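Local atomic coordinates of glycosyl hydrolase, family 38 (Enterococcus faecalis, PDB entry 5KBP), a protein that probably hydrolyses alpha-mannosidic linkages, as a member of glycoside hydrolase family 38. Residues 315-320 against 800-804; 310-314 against 347-351; 409-415 against 498-504; 326-330 against 833-837. One frame throughout, in Å; residues are numbered along the deposited sequence.

How the interactions relate
Interactions 1, 2 and 4 all use helix 304-332, each at a different height, while interaction 3 joins two beta segments of the C-terminal region. Interaction 2, centred about 7 Å from the chain centre, is wholly buried: a helix packed on another helix's end and following turn. Interaction 1 is partly buried; 3 and 4, about 22 Å out, are mostly buried. Chemistry follows place: a His-Asn bond beside leucine (2), an Arg-Gln bond beside isoleucines (1), backbone and asparagine bonds (3), an arginine on a helix carbonyl (4). Interaction 3 touches 1 through Thr-411 to Asn-319 and 4 through Phe-502 to Val-834; 1 touches 2, Leu-317 CD1 to Leu-347 CD2 at 4.0 Å.

Interaction 1. Residues 315-320 against 800-804; sequences RQLENI and QIPFT
Residues 315-320 are helical, widening into a pi-type turn at 317-320, and Asn-319 N still bonds Arg-315 O at 3.0 Å. Against them runs 800-804, an irregular loop between helix 789-799 and strand 804-807; the nearest CA pair is Asn-319 to Ile-801 at 6.5 Å. Gln-800 (chi1 m, chi2 t) presents OE1 to Arg-315 NE, a 2.8 Å hydrogen bond of 162° lying near the guanidinium plane. Arg-315 (m, m, chi3 147°, chi4 -92°) also turns NH2 to Glu-318 OE1, a 2.7 Å salt bridge within the helix. Ile-801 (m, t) places CD1 3.7 Å from Asn-319 CG and CG2 3.9 Å from CD1 of Ile-320 (m, m). Pro-802 adds its CD, 4.2 Å from Ile-320 CD1. At Thr-804, where the strand begins, OG1 lies 4.1 Å from Ile-320 CG2, and its backbone pairs with Phe-409. The contact packs this loop on the middle-domain helix, its chemistry mixed: a planar Arg-Gln hydrogen bond at one end, isoleucine packing beyond.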
loop_
_atom_site.group_PDB
_atom_site.type_symbol
_atom_site.label_atom_id
_atom_site.label_comp_id
_atom_site.label_asym_id
_atom_site.label_seq_id
_atom_site.Cartn_x
_atom_site.Cartn_y
_atom_site.Cartn_z
ATOM N N ARG A 315 -14.458 -12.649 -5.853
ATOM C CA ARG A 315 -14.694 -13.664 -6.875
ATOM C C ARG A 315 -13.413 -14.418 -7.210
ATOM O O ARG A 315 -13.447 -15.625 -7.477
ATOM C CB ARG A 315 -15.275 -13.020 -8.132
ATOM C CG ARG A 315 -16.600 -12.312 -7.910
ATOM C CD ARG A 315 -17.693 -13.292 -7.533
ATOM N NE ARG A 315 -18.658 -12.703 -6.610
ATOM C CZ ARG A 315 -18.569 -12.782 -5.287
ATOM N NH1 ARG A 315 -19.492 -12.213 -4.521
ATOM N NH2 ARG A 315 -17.557 -13.431 -4.725
ATOM N N GLN A 316 -12.274 -13.722 -7.193
ATOM C CA GLN A 316 -10.999 -14.362 -7.498
ATOM C C GLN A 316 -10.653 -15.443 -6.482
ATOM O O GLN A 316 -10.049 -16.461 -6.840
ATOM C CB GLN A 316 -9.890 -13.310 -7.556
ATOM C CG GLN A 316 -8.506 -13.865 -7.841
ATOM C CD GLN A 316 -8.381 -14.419 -9.244
ATOM O OE1 GLN A 316 -8.909 -13.847 -10.197
ATOM N NE2 GLN A 316 -7.687 -15.542 -9.378
ATOM N N LEU A 317 -11.032 -15.250 -5.220
ATOM C CA LEU A 317 -10.734 -16.220 -4.175
ATOM C C LEU A 317 -11.829 -17.274 -4.037
ATOM O O LEU A 317 -11.542 -18.475 -4.045
ATOM C CB LEU A 317 -10.523 -15.502 -2.837
ATOM C CG LEU A 317 -9.287 -14.607 -2.712
ATOM C CD1 LEU A 317 -9.269 -13.889 -1.370
ATOM C CD2 LEU A 317 -8.022 -15.426 -2.900
ATOM N N GLU A 318 -13.086 -16.841 -3.917
ATOM C CA GLU A 318 -14.169 -17.779 -3.632
ATOM C C GLU A 318 -14.499 -18.645 -4.841
ATOM O O GLU A 318 -14.757 -19.846 -4.698
ATOM C CB GLU A 318 -15.416 -17.018 -3.180
ATOM C CG GLU A 318 -15.185 -16.038 -2.046
ATOM C CD GLU A 318 -16.301 -15.019 -1.929
ATOM O OE1 GLU A 318 -17.309 -15.158 -2.654
ATOM O OE2 GLU A 318 -16.168 -14.077 -1.121
ATOM N N ASN A 319 -14.497 -18.058 -6.036
ATOM C CA ASN A 319 -15.055 -18.704 -7.215
ATOM C C ASN A 319 -14.017 -19.053 -8.273
ATOM O O ASN A 319 -14.381 -19.618 -9.310
ATOM C CB ASN A 319 -16.138 -17.809 -7.826
ATOM C CG ASN A 319 -17.151 -17.342 -6.797
ATOM O OD1 ASN A 319 -17.190 -16.168 -6.436
ATOM N ND2 ASN A 319 -17.974 -18.267 -6.317
ATOM N N ILE A 320 -12.742 -18.741 -8.046
ATOM C CA ILE A 320 -11.696 -19.077 -9.008
ATOM C C ILE A 320 -10.611 -19.898 -8.323
ATOM O O ILE A 320 -10.457 -21.094 -8.596
ATOM C CB ILE A 320 -11.092 -17.815 -9.652
ATOM C CG1 ILE A 320 -12.188 -16.914 -10.225
ATOM C CG2 ILE A 320 -10.109 -18.205 -10.744
ATOM C CD1 ILE A 320 -12.961 -17.538 -11.359
ATOM N N GLN A 800 -20.643 -12.963 -12.790
ATOM C CA GLN A 800 -19.491 -12.462 -12.051
ATOM C C GLN A 800 -18.321 -13.436 -12.035
ATOM O O GLN A 800 -17.238 -13.067 -11.564
ATOM C CB GLN A 800 -19.890 -12.133 -10.609
ATOM C CG GLN A 800 -20.733 -10.884 -10.454
ATOM C CD GLN A 800 -20.891 -10.470 -9.003
ATOM O OE1 GLN A 800 -20.467 -11.186 -8.095
ATOM N NE2 GLN A 800 -21.496 -9.310 -8.778
ATOM N N ILE A 801 -18.504 -14.655 -12.530
ATOM C CA ILE A 801 -17.468 -15.682 -12.465
ATOM C C ILE A 801 -16.977 -15.989 -13.875
ATOM O O ILE A 801 -17.624 -16.756 -14.598
ATOM C CB ILE A 801 -17.995 -16.951 -11.776
ATOM C CG1 ILE A 801 -18.632 -16.598 -10.430
ATOM C CG2 ILE A 801 -16.874 -17.963 -11.593
ATOM C CD1 ILE A 801 -19.314 -17.764 -9.751
ATOM N N PRO A 802 -15.848 -15.431 -14.305
ATOM C CA PRO A 802 -15.394 -15.653 -15.682
ATOM C C PRO A 802 -14.873 -17.068 -15.886
ATOM O O PRO A 802 -14.483 -17.764 -14.946
ATOM C CB PRO A 802 -14.274 -14.623 -15.850
ATOM C CG PRO A 802 -13.734 -14.449 -14.467
ATOM C CD PRO A 802 -14.924 -14.568 -13.548
ATOM N N PHE A 803 -14.875 -17.488 -17.150
ATOM C CA PHE A 803 -14.289 -18.771 -17.510
ATOM C C PHE A 803 -12.785 -18.755 -17.263
ATOM O O PHE A 803 -12.128 -17.713 -17.338
ATOM C CB PHE A 803 -14.567 -19.102 -18.979
ATOM C CG PHE A 803 -15.830 -19.889 -19.202
ATOM C CD1 PHE A 803 -15.939 -21.191 -18.744
ATOM C CD2 PHE A 803 -16.900 -19.333 -19.885
ATOM C CE1 PHE A 803 -17.095 -21.920 -18.949
ATOM C CE2 PHE A 803 -18.059 -20.060 -20.097
ATOM C CZ PHE A 803 -18.156 -21.355 -19.629
ATOM N N THR A 804 -12.239 -19.930 -16.961
ATOM C CA THR A 804 -10.801 -20.112 -16.794
ATOM C C THR A 804 -10.290 -20.921 -17.980
ATOM O O THR A 804 -10.549 -22.126 -18.077
ATOM C CB THR A 804 -10.478 -20.805 -15.472
ATOM O OG1 THR A 804 -10.815 -19.939 -14.381
ATOM C CG2 THR A 804 -8.997 -21.151 -15.402
#

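Interaction 2. Residues 310-314 against 347-351; sequences NTKVQ and LLQNH. With SO4 (sulfate ion), chain F.
Asn-310 to Gln-314 is one turn inside helix 304-332, closed by Gln-314 N to Asn-310 O at 3.0 Å. The t rotamer of Asn-310 carries OD1 to His-351 NE2, which donates a 2.8 Å hydrogen bond at 168°, near the imidazole plane; OD1 also sits 3.7 Å from Leu-347 CD1. Lys-312 points elsewhere, its side chain (t, t, p, t, bent at chi3) giving NZ a 3.1 Å hydrogen bond to O4 of a sulfate, probably from the crystallisation liquor. The partner, 347-351, is the C-terminal end of helix 337-348 running into a type I turn from Leu-348 to His-351. Within the alpha-mannosidase middle domain, one helix thus packs on the end of a second and the turn that follows it; Phe-372 of helix 362-393 touches both Asn-310 and Leu-347. Val-313 CA lies 7.7 Å from Leu-347 CA, the nearest such pair. Val-313 (t) CG1 meets Leu-347 CD1 at 3.7 Å. Leu-347 takes t, p, bringing CD2 to 3.7 Å from Gln-314 CG. Gln-314 (m, t) holds OE1 3.6 Å from His-351 CE1, while that oxygen accepts hydrogen bonds from Ser-99 N and Ser-102 OG.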
loop_
_atom_site.group_PDB
_atom_site.type_symbol
_atom_site.label_atom_id
_atom_site.label_comp_id
_atom_site.label_asym_id
_atom_site.label_seq_id
_atom_site.Cartn_x
_atom_site.Cartn_y
_atom_site.Cartn_z
ATOM N N ASN A 310 -13.285 -4.897 -4.422
ATOM C CA ASN A 310 -13.700 -5.902 -3.449
ATOM C C ASN A 310 -14.457 -7.037 -4.129
ATOM O O ASN A 310 -14.211 -8.216 -3.850
ATOM C CB ASN A 310 -14.555 -5.260 -2.358
ATOM C CG ASN A 310 -14.767 -6.178 -1.174
ATOM O OD1 ASN A 310 -13.925 -7.024 -0.871
ATOM N ND2 ASN A 310 -15.900 -6.020 -0.499
ATOM N N THR A 311 -15.382 -6.696 -5.029
ATOM C CA THR A 311 -16.082 -7.719 -5.798
ATOM C C THR A 311 -15.103 -8.561 -6.607
ATOM O O THR A 311 -15.229 -9.789 -6.665
ATOM C CB THR A 311 -17.119 -7.070 -6.719
ATOM O OG1 THR A 311 -18.145 -6.453 -5.933
ATOM C CG2 THR A 311 -17.750 -8.106 -7.638
ATOM N N LYS A 312 -14.107 -7.918 -7.223
ATOM C CA LYS A 312 -13.166 -8.642 -8.071
ATOM C C LYS A 312 -12.312 -9.607 -7.257
ATOM O O LYS A 312 -12.146 -10.774 -7.631
ATOM C CB LYS A 312 -12.285 -7.652 -8.836
ATOM C CG LYS A 312 -11.176 -8.308 -9.639
ATOM C CD LYS A 312 -10.471 -7.309 -10.542
ATOM C CE LYS A 312 -9.843 -6.182 -9.739
ATOM N NZ LYS A 312 -9.132 -5.209 -10.616
ATOM N N VAL A 313 -11.758 -9.136 -6.137
ATOM C CA VAL A 313 -10.880 -9.979 -5.328
ATOM C C VAL A 313 -11.667 -11.117 -4.688
ATOM O O VAL A 313 -11.166 -12.242 -4.561
ATOM C CB VAL A 313 -10.150 -9.126 -4.275
ATOM C CG1 VAL A 313 -9.282 -9.999 -3.378
ATOM C CG2 VAL A 313 -9.307 -8.056 -4.951
ATOM N N GLN A 314 -12.909 -10.850 -4.280
ATOM C CA GLN A 314 -13.721 -11.887 -3.650
ATOM C C GLN A 314 -14.049 -13.005 -4.632
ATOM O O GLN A 314 -13.933 -14.190 -4.299
ATOM C CB GLN A 314 -14.999 -11.274 -3.075
ATOM C CG GLN A 314 -14.783 -10.495 -1.787
ATOM C CD GLN A 314 -16.007 -9.700 -1.379
ATOM O OE1 GLN A 314 -16.254 -9.486 -0.193
ATOM N NE2 GLN A 314 -16.776 -9.253 -2.364
ATOM N N LEU A 347 -7.421 -9.557 2.525
ATOM C CA LEU A 347 -8.671 -9.005 2.011
ATOM C C LEU A 347 -9.580 -8.544 3.144
ATOM O O LEU A 347 -10.230 -7.497 3.037
ATOM C CB LEU A 347 -9.385 -10.036 1.138
ATOM C CG LEU A 347 -10.734 -9.588 0.571
ATOM C CD1 LEU A 347 -10.565 -8.363 -0.315
ATOM C CD2 LEU A 347 -11.411 -10.719 -0.187
ATOM N N LEU A 348 -9.640 -9.312 4.235
ATOM C CA LEU A 348 -10.460 -8.927 5.379
ATOM C C LEU A 348 -9.983 -7.635 6.028
ATOM O O LEU A 348 -10.777 -6.966 6.697
ATOM C CB LEU A 348 -10.485 -10.053 6.414
ATOM C CG LEU A 348 -11.323 -11.279 6.045
ATOM C CD1 LEU A 348 -11.142 -12.381 7.071
ATOM C CD2 LEU A 348 -12.789 -10.906 5.922
ATOM N N GLN A 349 -8.711 -7.271 5.851
ATOM C CA GLN A 349 -8.217 -6.011 6.393
ATOM C C GLN A 349 -8.795 -4.803 5.664
ATOM O O GLN A 349 -8.684 -3.682 6.169
ATOM C CB GLN A 349 -6.689 -5.979 6.345
ATOM C CG GLN A 349 -6.028 -6.915 7.347
ATOM C CD GLN A 349 -4.543 -7.097 7.098
ATOM O OE1 GLN A 349 -3.893 -6.249 6.485
ATOM N NE2 GLN A 349 -3.999 -8.214 7.569
ATOM N N ASN A 350 -9.396 -5.006 4.494
ATOM C CA ASN A 350 -10.161 -3.970 3.813
ATOM C C ASN A 350 -11.641 -4.014 4.165
ATOM O O ASN A 350 -12.411 -3.196 3.652
ATOM C CB ASN A 350 -10.000 -4.093 2.294
ATOM C CG ASN A 350 -8.686 -3.529 1.801
ATOM O OD1 ASN A 350 -8.000 -2.809 2.522
ATOM N ND2 ASN A 350 -8.333 -3.845 0.561
ATOM N N HIS A 351 -12.051 -4.941 5.026
ATOM C CA HIS A 351 -13.456 -5.131 5.361
ATOM C C HIS A 351 -13.940 -4.505 6.674
ATOM O O HIS A 351 -15.140 -4.607 6.955
ATOM C CB HIS A 351 -13.771 -6.626 5.380
ATOM C CG HIS A 351 -13.835 -7.242 4.016
ATOM N ND1 HIS A 351 -13.983 -8.598 3.815
ATOM C CD2 HIS A 351 -13.778 -6.682 2.785
ATOM C CE1 HIS A 351 -14.010 -8.847 2.518
ATOM N NE2 HIS A 351 -13.889 -7.701 1.870
HETATM S S SO4 F . -7.013 -8.180 -12.717
HETATM O O1 SO4 F . -5.662 -8.401 -12.211
HETATM O O2 SO4 F . -7.098 -8.643 -14.098
HETATM O O3 SO4 F . -7.965 -8.924 -11.899
HETATM O O4 SO4 F . -7.330 -6.756 -12.659
#

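Interaction 3. Residues 409-415 against 498-504; sequences FNTSGYQ and EMAPFSW
The strongest backbone bond runs from Asn-410 N to Ser-503 O, 2.9 Å at 168°, where strands 404-410 and 503-511 meet in an antiparallel sheet of the GH38 C-terminal region; 404-410 also pairs with 804-807. A weak return bond, Ser-503 N to Asn-410 O, measures 3.4 Å. Phe-502 and Ser-503 both face Asn-410, a G1 beta bulge, with Phe-502 at phi/psi 42/66. Phe-502 N donates to Ser-412 O at 2.9 Å. Asn-410 (t, chi2 near 0°) forms an Asx turn: OD1 accepts from Ser-412 N at 3.1 Å and from Ser-412 OG at 2.9 Å. Its ND2 donates to Tyr-414 O at 3.1 Å and, weakly, to Ala-500 O at 2.9 Å and Met-499 O at 3.3 Å, so one amide ties both loops together. CA pairs are Phe-409/Trp-504 at 4.3 Å, a non-hydrogen-bonded pair, Thr-411/Phe-502 at 5.1 Å, Gly-413/Pro-501 at 4.5 Å and Gln-415/Glu-498 at 4.8 Å. Glu-498 (56/54) and Met-499 make a second G1 bulge, opposite Lys-416, at a corner between sheets. Gly-413 C lies 3.4 Å from Pro-501 CB. Ser-412 O sits over one face of the Phe-502 ring (m, chi2 -66°), which packs on Pro-323 and Met-327 of helix 304-332. Phe-409 (m) and Trp-504 (p) set their rings obliquely, with Phe-409 CD2 3.6 Å from Trp-504 CB.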
loop_
_atom_site.group_PDB
_atom_site.type_symbol
_atom_site.label_atom_id
_atom_site.label_comp_id
_atom_site.label_asym_id
_atom_site.label_seq_id
_atom_site.Cartn_x
_atom_site.Cartn_y
_atom_site.Cartn_z
ATOM N N PHE A 409 -12.368 -24.354 -18.097
ATOM C CA PHE A 409 -12.893 -24.724 -16.791
ATOM C C PHE A 409 -14.134 -23.904 -16.471
ATOM O O PHE A 409 -14.160 -22.688 -16.688
ATOM C CB PHE A 409 -11.856 -24.503 -15.685
ATOM C CG PHE A 409 -10.644 -25.375 -15.797
ATOM C CD1 PHE A 409 -9.562 -24.981 -16.566
ATOM C CD2 PHE A 409 -10.573 -26.577 -15.113
ATOM C CE1 PHE A 409 -8.438 -25.776 -16.663
ATOM C CE2 PHE A 409 -9.453 -27.377 -15.207
ATOM C CZ PHE A 409 -8.384 -26.976 -15.983
ATOM N N ASN A 410 -15.159 -24.574 -15.953
ATOM C CA ASN A 410 -16.305 -23.908 -15.341
ATOM C C ASN A 410 -16.110 -24.031 -13.836
ATOM O O ASN A 410 -16.301 -25.104 -13.263
ATOM C CB ASN A 410 -17.623 -24.526 -15.797
ATOM C CG ASN A 410 -18.843 -23.803 -15.231
ATOM O OD1 ASN A 410 -18.718 -22.834 -14.480
ATOM N ND2 ASN A 410 -20.031 -24.265 -15.608
ATOM N N THR A 411 -15.702 -22.936 -13.200
ATOM C CA THR A 411 -15.431 -22.916 -11.767
ATOM C C THR A 411 -16.625 -22.416 -10.958
ATOM O O THR A 411 -16.449 -21.888 -9.855
ATOM C CB THR A 411 -14.196 -22.065 -11.474
ATOM O OG1 THR A 411 -14.375 -20.754 -12.028
ATOM C CG2 THR A 411 -12.963 -22.702 -12.092
ATOM N N SER A 412 -17.837 -22.574 -11.485
ATOM C CA SER A 412 -19.052 -22.167 -10.797
ATOM C C SER A 412 -19.992 -23.360 -10.684
ATOM O O SER A 412 -19.751 -24.429 -11.251
ATOM C CB SER A 412 -19.749 -21.006 -11.522
ATOM O OG SER A 412 -20.451 -21.459 -12.669
ATOM N N GLY A 413 -21.073 -23.165 -9.934
ATOM C CA GLY A 413 -22.038 -24.224 -9.714
ATOM C C GLY A 413 -23.275 -24.118 -10.580
ATOM O O GLY A 413 -24.290 -24.761 -10.300
ATOM N N TYR A 414 -23.203 -23.319 -11.641
ATOM C CA TYR A 414 -24.334 -23.095 -12.527
ATOM C C TYR A 414 -23.983 -23.511 -13.948
ATOM O O TYR A 414 -22.814 -23.506 -14.344
ATOM C CB TYR A 414 -24.760 -21.624 -12.522
ATOM C CG TYR A 414 -24.734 -20.986 -11.154
ATOM C CD1 TYR A 414 -25.769 -21.190 -10.253
ATOM C CD2 TYR A 414 -23.671 -20.182 -10.763
ATOM C CE1 TYR A 414 -25.749 -20.609 -9.000
ATOM C CE2 TYR A 414 -23.643 -19.597 -9.510
ATOM C CZ TYR A 414 -24.685 -19.814 -8.633
ATOM O OH TYR A 414 -24.663 -19.234 -7.384
ATOM N N GLN A 415 -25.010 -23.880 -14.710
ATOM C CA GLN A 415 -24.841 -24.072 -16.143
ATOM C C GLN A 415 -24.459 -22.746 -16.779
ATOM O O GLN A 415 -25.235 -21.785 -16.739
ATOM C CB GLN A 415 -26.129 -24.610 -16.762
ATOM C CG GLN A 415 -26.673 -25.850 -16.078
ATOM C CD GLN A 415 -26.651 -27.067 -16.977
ATOM O OE1 GLN A 415 -27.046 -27.000 -18.142
ATOM N NE2 GLN A 415 -26.183 -28.188 -16.443
ATOM N N GLU A 498 -24.360 -23.881 -22.114
ATOM C CA GLU A 498 -24.803 -24.663 -20.956
ATOM C C GLU A 498 -23.742 -25.669 -20.509
ATOM O O GLU A 498 -24.000 -26.869 -20.391
ATOM C CB GLU A 498 -26.133 -25.364 -21.244
ATOM C CG GLU A 498 -27.294 -24.416 -21.490
ATOM C CD GLU A 498 -28.626 -25.132 -21.584
ATOM O OE1 GLU A 498 -29.665 -24.488 -21.337
ATOM O OE2 GLU A 498 -28.632 -26.341 -21.897
ATOM N N MET A 499 -22.537 -25.168 -20.255
ATOM C CA MET A 499 -21.474 -26.023 -19.748
ATOM C C MET A 499 -21.794 -26.462 -18.325
ATOM O O MET A 499 -22.309 -25.684 -17.517
ATOM C CB MET A 499 -20.134 -25.291 -19.794
ATOM C CG MET A 499 -18.940 -26.156 -19.431
ATOM S SD MET A 499 -17.371 -25.292 -19.638
ATOM C CE MET A 499 -16.224 -26.530 -19.035
ATOM N N ALA A 500 -21.492 -27.723 -18.022
ATOM C CA ALA A 500 -21.875 -28.300 -16.744
ATOM C C ALA A 500 -21.155 -27.595 -15.595
ATOM O O ALA A 500 -20.028 -27.116 -15.756
ATOM C CB ALA A 500 -21.559 -29.794 -16.718
ATOM N N PRO A 501 -21.790 -27.505 -14.426
ATOM C CA PRO A 501 -21.125 -26.890 -13.272
ATOM C C PRO A 501 -19.897 -27.680 -12.841
ATOM O O PRO A 501 -19.882 -28.911 -12.889
ATOM C CB PRO A 501 -22.208 -26.907 -12.188
ATOM C CG PRO A 501 -23.498 -26.990 -12.934
ATOM C CD PRO A 501 -23.203 -27.817 -14.149
ATOM N N PHE A 502 -18.869 -26.944 -12.410
ATOM C CA PHE A 502 -17.607 -27.492 -11.918
ATOM C C PHE A 502 -17.115 -28.654 -12.770
ATOM O O PHE A 502 -17.050 -29.798 -12.309
ATOM C CB PHE A 502 -17.741 -27.907 -10.453
ATOM C CG PHE A 502 -17.939 -26.746 -9.523
ATOM C CD1 PHE A 502 -16.936 -25.809 -9.342
ATOM C CD2 PHE A 502 -19.129 -26.582 -8.845
ATOM C CE1 PHE A 502 -17.119 -24.735 -8.493
ATOM C CE2 PHE A 502 -19.318 -25.513 -7.993
ATOM C CZ PHE A 502 -18.314 -24.585 -7.819
ATOM N N SER A 503 -16.770 -28.356 -14.020
ATOM C CA SER A 503 -16.278 -29.341 -14.968
ATOM C C SER A 503 -15.209 -28.678 -15.827
ATOM O O SER A 503 -14.927 -27.483 -15.688
ATOM C CB SER A 503 -17.419 -29.897 -15.829
ATOM O OG SER A 503 -18.069 -28.855 -16.535
ATOM N N TRP A 504 -14.606 -29.457 -16.722
ATOM C CA TRP A 504 -13.675 -28.900 -17.691
ATOM C C TRP A 504 -13.803 -29.637 -19.014
ATOM O O TRP A 504 -14.048 -30.846 -19.043
ATOM C CB TRP A 504 -12.220 -28.945 -17.192
ATOM C CG TRP A 504 -11.639 -30.318 -16.997
ATOM C CD1 TRP A 504 -11.218 -31.177 -17.971
ATOM C CD2 TRP A 504 -11.375 -30.969 -15.748
ATOM N NE1 TRP A 504 -10.730 -32.331 -17.406
ATOM C CE2 TRP A 504 -10.814 -32.227 -16.042
ATOM C CE3 TRP A 504 -11.570 -30.614 -14.409
ATOM C CZ2 TRP A 504 -10.443 -33.131 -15.048
ATOM C CZ3 TRP A 504 -11.201 -31.513 -13.424
ATOM C CH2 TRP A 504 -10.645 -32.757 -13.749
#

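Interaction 4. Residues 326-330 against 833-837; sequences AMAYE and AVKRQ
Arg-836 is nearly extended (m, t, t, with chi4 near -92°), and that shape carries its guanidinium from strand 833-836 to helix 326-330. The two axes approach to 8.5 Å at a 42° crossing, their directions roughly alike, and the closest CA pair is Ala-326 with Lys-835 at 5.2 Å. Arg-836 NE and NH2 both donate to Ala-326 O, each at 3.0 Å, with angles of 151° and 145°, so the carbonyl is gripped in a bifurcated fashion near the guanidinium plane. Tyr-329 (t, chi2 87°) lays CD2 over one guanidinium face, and its CB comes within 3.3 Å of Arg-836 NE. Glu-330 curls back (m, m) to bring OE2 3.1 Å from Arg-836 NH2, a salt bridge whose hydrogen bond is weak; OE2 is also hydrogen-bonded to Tyr-821 OH and salt-bridged to Lys-861 NZ, while Arg-836 NH1 donates to Asn-841 O. The pairing is a helix-on-sheet join: middle-domain helix 304-332 lies against edge strand 829-836 of the C-terminal beta sandwich, some 500 residues later in the chain. Val-834 (t) and Arg-836 both direct CA-to-CB toward the helix, whereas the intervening Lys-835 points away and reaches Glu-874. Ala-326 CB also touches Val-834 CG1 at 4.0 Å and Lys-835 CA at 4.1 Å.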
loop_
_atom_site.group_PDB
_atom_site.type_symbol
_atom_site.label_atom_id
_atom_site.label_comp_id
_atom_site.label_asym_id
_atom_site.label_seq_id
_atom_site.Cartn_x
_atom_site.Cartn_y
_atom_site.Cartn_z
ATOM N N ALA A 326 -9.051 -26.769 -5.083
ATOM C CA ALA A 326 -9.718 -27.945 -4.538
ATOM C C ALA A 326 -9.674 -29.107 -5.524
ATOM O O ALA A 326 -9.526 -30.267 -5.122
ATOM C CB ALA A 326 -11.161 -27.608 -4.166
ATOM N N MET A 327 -9.796 -28.814 -6.821
ATOM C CA MET A 327 -9.671 -29.863 -7.828
ATOM C C MET A 327 -8.220 -30.289 -8.004
ATOM O O MET A 327 -7.935 -31.477 -8.193
ATOM C CB MET A 327 -10.249 -29.389 -9.162
ATOM C CG MET A 327 -11.728 -29.047 -9.129
ATOM S SD MET A 327 -12.330 -28.507 -10.741
ATOM C CE MET A 327 -14.015 -28.052 -10.340
ATOM N N ALA A 328 -7.287 -29.335 -7.938
ATOM C CA ALA A 328 -5.874 -29.653 -8.113
ATOM C C ALA A 328 -5.334 -30.536 -6.996
ATOM O O ALA A 328 -4.273 -31.147 -7.163
ATOM C CB ALA A 328 -5.053 -28.366 -8.202
ATOM N N TYR A 329 -6.032 -30.608 -5.860
ATOM C CA TYR A 329 -5.620 -31.515 -4.795
ATOM C C TYR A 329 -5.695 -32.971 -5.239
ATOM O O TYR A 329 -4.947 -33.814 -4.732
ATOM C CB TYR A 329 -6.484 -31.286 -3.552
ATOM C CG TYR A 329 -6.252 -32.288 -2.443
ATOM C CD1 TYR A 329 -5.250 -32.091 -1.503
ATOM C CD2 TYR A 329 -7.039 -33.428 -2.333
ATOM C CE1 TYR A 329 -5.034 -33.004 -0.488
ATOM C CE2 TYR A 329 -6.831 -34.346 -1.321
ATOM C CZ TYR A 329 -5.826 -34.128 -0.401
ATOM O OH TYR A 329 -5.615 -35.039 0.608
ATOM N N GLU A 330 -6.582 -33.282 -6.187
ATOM C CA GLU A 330 -6.744 -34.661 -6.626
ATOM C C GLU A 330 -5.480 -35.199 -7.287
ATOM O O GLU A 330 -5.225 -36.406 -7.240
ATOM C CB GLU A 330 -7.931 -34.760 -7.583
ATOM C CG GLU A 330 -9.251 -34.252 -7.007
ATOM C CD GLU A 330 -9.878 -35.224 -6.023
ATOM O OE1 GLU A 330 -9.423 -36.386 -5.967
ATOM O OE2 GLU A 330 -10.827 -34.829 -5.311
ATOM N N ALA A 833 -19.273 -21.635 -2.377
ATOM C CA ALA A 833 -17.953 -22.056 -1.926
ATOM C C ALA A 833 -17.659 -23.485 -2.356
ATOM O O ALA A 833 -18.509 -24.370 -2.231
ATOM C CB ALA A 833 -17.825 -21.942 -0.403
ATOM N N VAL A 834 -16.447 -23.691 -2.867
ATOM C CA VAL A 834 -15.849 -25.012 -3.046
ATOM C C VAL A 834 -14.385 -24.876 -2.647
ATOM O O VAL A 834 -13.607 -24.220 -3.350
ATOM C CB VAL A 834 -15.970 -25.542 -4.484
ATOM C CG1 VAL A 834 -15.048 -26.741 -4.684
ATOM C CG2 VAL A 834 -17.403 -25.936 -4.785
ATOM N N LYS A 835 -14.013 -25.469 -1.520
ATOM C CA LYS A 835 -12.645 -25.381 -1.018
ATOM C C LYS A 835 -12.380 -26.616 -0.164
ATOM O O LYS A 835 -13.133 -27.593 -0.219
ATOM C CB LYS A 835 -12.436 -24.060 -0.256
ATOM C CG LYS A 835 -13.185 -23.967 1.063
ATOM C CD LYS A 835 -12.935 -22.631 1.745
ATOM C CE LYS A 835 -13.459 -22.631 3.169
ATOM N NZ LYS A 835 -12.704 -23.582 4.030
ATOM N N ARG A 836 -11.312 -26.581 0.630
ATOM C CA ARG A 836 -10.934 -27.716 1.455
ATOM C C ARG A 836 -10.580 -27.259 2.864
ATOM O O ARG A 836 -10.129 -26.131 3.076
ATOM C CB ARG A 836 -9.762 -28.490 0.830
ATOM C CG ARG A 836 -10.130 -29.165 -0.483
ATOM C CD ARG A 836 -9.024 -30.056 -1.014
ATOM N NE ARG A 836 -9.466 -30.765 -2.211
ATOM C CZ ARG A 836 -10.032 -31.968 -2.203
ATOM N NH1 ARG A 836 -10.219 -32.609 -1.058
ATOM N NH2 ARG A 836 -10.406 -32.532 -3.344
ATOM N N GLN A 837 -10.799 -28.155 3.826
ATOM C CA GLN A 837 -10.557 -27.850 5.229
ATOM C C GLN A 837 -9.058 -27.801 5.518
ATOM O O GLN A 837 -8.255 -28.454 4.848
ATOM C CB GLN A 837 -11.243 -28.890 6.118
ATOM C CG GLN A 837 -11.320 -28.523 7.591
ATOM C CD GLN A 837 -12.281 -29.407 8.359
ATOM O OE1 GLN A 837 -12.453 -30.584 8.039
ATOM N NE2 GLN A 837 -12.924 -28.841 9.373
#